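Local coordinates for protein putative hemolysin (Streptococcus mutans UA159, PDB 2RK5) that is a putative membrane hemolysin of the UPF0053 family, represented by its transporter-associated domain, and may bind flavin adenine dinucleotide, at residues D71-D75 against G76-K80. Residues are numbered along the deposited sequence; the frame is centred on the assembly and turned at random. Where two conformers were deposited one is given.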
ATOM      1  N   ASP A  71     -11.459   6.140   1.289  1.00  9.27           N
ATOM      2  CA  ASP A  71     -12.820   5.907   0.831  1.00  9.96           C
ATOM      3  C   ASP A  71     -12.997   4.548   0.156  1.00  9.91           C
ATOM      4  O   ASP A  71     -14.079   3.972   0.203  1.00 12.21           O
ATOM      5  CB  ASP A  71     -13.242   7.035  -0.112  1.00 10.20           C
ATOM      6  CG  ASP A  71     -14.633   6.838  -0.693  1.00 14.05           C
ATOM      7  OD1 ASP A  71     -15.621   7.047   0.030  1.00 18.77           O
ATOM      8  OD2 ASP A  71     -14.726   6.486  -1.902  1.00 20.71           O
ATOM      9  N   LYS A  72     -11.950   4.033  -0.480  1.00  9.72           N
ATOM     10  CA  LYS A  72     -12.014   2.696  -1.081  1.00 10.49           C
ATOM     11  C   LYS A  72     -10.611   2.102  -1.054  1.00 10.21           C
ATOM     12  O   LYS A  72      -9.646   2.812  -1.356  1.00 10.62           O
ATOM     13  CB  LYS A  72     -12.521   2.762  -2.516  1.00 11.96           C
ATOM     14  CG  LYS A  72     -12.648   1.443  -3.221  1.00 15.11           C
ATOM     15  CD  LYS A  72     -13.765   0.656  -2.685  1.00 19.43           C
ATOM     16  CE  LYS A  72     -14.247  -0.436  -3.627  1.00 21.09           C
ATOM     17  NZ  LYS A  72     -15.316  -1.265  -2.976  1.00 23.66           N
ATOM     18  N   VAL A  73     -10.513   0.824  -0.686  1.00 10.40           N
ATOM     19  CA  VAL A  73      -9.278   0.079  -0.658  1.00 11.40           C
ATOM     20  C   VAL A  73      -9.462  -1.228  -1.429  1.00 11.97           C
ATOM     21  O   VAL A  73     -10.483  -1.894  -1.295  1.00 12.92           O
ATOM     22  CB  VAL A  73      -8.901  -0.250   0.793  1.00 11.78           C
ATOM     23  CG1 VAL A  73      -7.629  -1.101   0.860  1.00 13.57           C
ATOM     24  CG2 VAL A  73      -8.725   1.028   1.603  1.00 12.64           C
ATOM     25  N   LYS A  74      -8.454  -1.589  -2.217  1.00 12.16           N
ATOM     26  CA  LYS A  74      -8.456  -2.784  -3.074  1.00 13.43           C
ATOM     27  C   LYS A  74      -7.054  -3.408  -2.991  1.00 12.89           C
ATOM     28  O   LYS A  74      -6.067  -2.736  -3.311  1.00 12.65           O
ATOM     29  CB  LYS A  74      -8.724  -2.421  -4.539  1.00 14.78           C
ATOM     30  CG  LYS A  74      -9.945  -1.548  -4.901  1.00 18.84           C
ATOM     31  CD  LYS A  74     -10.110  -1.381  -6.462  1.00 18.59           C
ATOM     32  CE  LYS A  74     -11.016  -0.191  -6.842  1.00 21.83           C
ATOM     33  NZ  LYS A  74     -10.986   0.100  -8.339  1.00 23.22           N
ATOM     34  N   ASP A  75      -6.934  -4.664  -2.558  1.00 12.05           N
ATOM     35  CA  ASP A  75      -5.641  -5.362  -2.551  1.00 13.12           C
ATOM     36  C   ASP A  75      -4.518  -4.575  -1.878  1.00 13.98           C
ATOM     37  O   ASP A  75      -3.416  -4.505  -2.399  1.00 14.43           O
ATOM     38  CB  ASP A  75      -5.203  -5.654  -3.993  1.00 11.68           C
ATOM     39  CG  ASP A  75      -4.078  -6.679  -4.067  1.00 11.00           C
ATOM     40  OD1 ASP A  75      -4.125  -7.669  -3.312  1.00  9.34           O
ATOM     41  OD2 ASP A  75      -3.181  -6.510  -4.906  1.00 11.01           O
ATOM     42  N   GLY A  76      -4.824  -3.922  -0.769  1.00 16.47           N
ATOM     43  CA  GLY A  76      -3.817  -3.078  -0.102  1.00 17.00           C
ATOM     44  C   GLY A  76      -3.572  -1.712  -0.724  1.00 18.04           C
ATOM     45  O   GLY A  76      -2.721  -0.925  -0.252  1.00 21.71           O
ATOM     46  N   ARG A  77      -4.273  -1.404  -1.809  0.50 16.88           N
ATOM     47  CA  ARG A  77      -4.119  -0.092  -2.427  0.50 15.78           C
ATOM     48  C   ARG A  77      -5.290   0.779  -1.984  0.50 14.84           C
ATOM     49  O   ARG A  77      -6.430   0.369  -2.093  0.50 13.18           O
ATOM     50  CB  ARG A  77      -4.083  -0.202  -3.957  0.50 16.01           C
ATOM     51  CG  ARG A  77      -3.396   0.979  -4.636  0.50 17.06           C
ATOM     52  CD  ARG A  77      -1.944   1.145  -4.195  0.50 17.39           C
ATOM     53  NE  ARG A  77      -1.411   2.451  -4.589  0.50 14.67           N
ATOM     54  CZ  ARG A  77      -0.292   3.012  -4.122  0.50 13.74           C
ATOM     55  NH1 ARG A  77       0.440   2.430  -3.177  0.50 13.53           N
ATOM     56  NH2 ARG A  77       0.101   4.173  -4.600  0.50 14.33           N
ATOM     57  N   VAL A  78      -5.016   1.984  -1.483  1.00 14.58           N
ATOM     58  CA  VAL A  78      -6.079   2.968  -1.334  1.00 13.98           C
ATOM     59  C   VAL A  78      -6.324   3.513  -2.724  1.00 13.48           C
ATOM     60  O   VAL A  78      -5.484   4.210  -3.303  1.00 15.06           O
ATOM     61  CB  VAL A  78      -5.673   4.087  -0.385  1.00 13.37           C
ATOM     62  CG1 VAL A  78      -6.867   4.986  -0.126  1.00 14.70           C
ATOM     63  CG2 VAL A  78      -5.166   3.480   0.921  1.00 17.08           C
ATOM     64  N   THR A  79      -7.495   3.243  -3.262  1.00 11.61           N
ATOM     65  CA  THR A  79      -7.835   3.664  -4.623  1.00 11.54           C
ATOM     66  C   THR A  79      -8.684   4.955  -4.686  1.00 10.40           C
ATOM     67  O   THR A  79      -8.725   5.609  -5.741  1.00 10.05           O
ATOM     68  CB  THR A  79      -8.541   2.540  -5.356  1.00 12.04           C
ATOM     69  OG1 THR A  79      -9.738   2.228  -4.665  1.00 12.89           O
ATOM     70  CG2 THR A  79      -7.657   1.316  -5.397  1.00 12.20           C
ATOM     71  N   LYS A  80      -9.360   5.301  -3.594  1.00 10.70           N
ATOM     72  CA  LYS A  80     -10.111   6.553  -3.476  1.00 10.85           C
ATOM     73  C   LYS A  80      -9.940   7.107  -2.092  1.00  9.73           C
ATOM     74  O   LYS A  80      -9.934   6.355  -1.117  1.00  9.68           O
ATOM     75  CB  LYS A  80     -11.592   6.378  -3.755  1.00 11.64           C
ATOM     76  CG  LYS A  80     -11.928   6.015  -5.186  1.00 13.95           C
ATOM     77  CD  LYS A  80     -13.433   6.088  -5.494  1.00 15.71           C
ATOM     78  CE  LYS A  80     -13.713   5.656  -6.958  1.00 17.24           C
ATOM     79  NZ  LYS A  80     -15.170   5.569  -7.313  1.00 20.83           N
TER
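Lys74 reaches over Thr79 on one face of a two-stranded hairpin. Its CB lies 4.0 Å from CG2 of Thr79. CG comes nearer, 3.7 Å from the same methyl. CD passes methyl and hydroxyl at nearly equal range. CE then sits 3.5 Å from Thr79 OG1, and NZ continues beyond it. CG is anti to the carbonyl carbon (chi1 -51°) and the chain is extended from there, which carries the methylenes across the threonine at about a right angle. CG of Lys72 also reaches Thr79 OG1, at 3.3 Å, and the two side chains run side by side.

The hairpin joins strands 64-74 and 77-85, neighbours in the antiparallel sheet of the transporter-associated domain. It closes through a type I' turn from Lys74 to Arg77, with Asp75 and Gly76 at its corner, both at positive phi. Two backbone bonds join its ends: Lys74 N to Arg77 O, 2.8 Å, and Arg77 N to Lys74 O, 2.7 Å. Farther along, classic beta bulges shift the register. Lys72 O takes Thr79 N and, weakly, Lys80 N. Lys80 O takes the N-H groups of Asp71 and Lys72 from the same face of its plane.

Val73 and Val78 point to the opposite face, where Val78 packs on Tyr41 and Leu42 of helix 37-45. Asp75 pairs with Arg77 of the second subunit in a salt bridge, matched by Arg77 with Asp75 of that subunit, and Asp75 also hydrogen-bonds Thr36 OG1 of the second subunit.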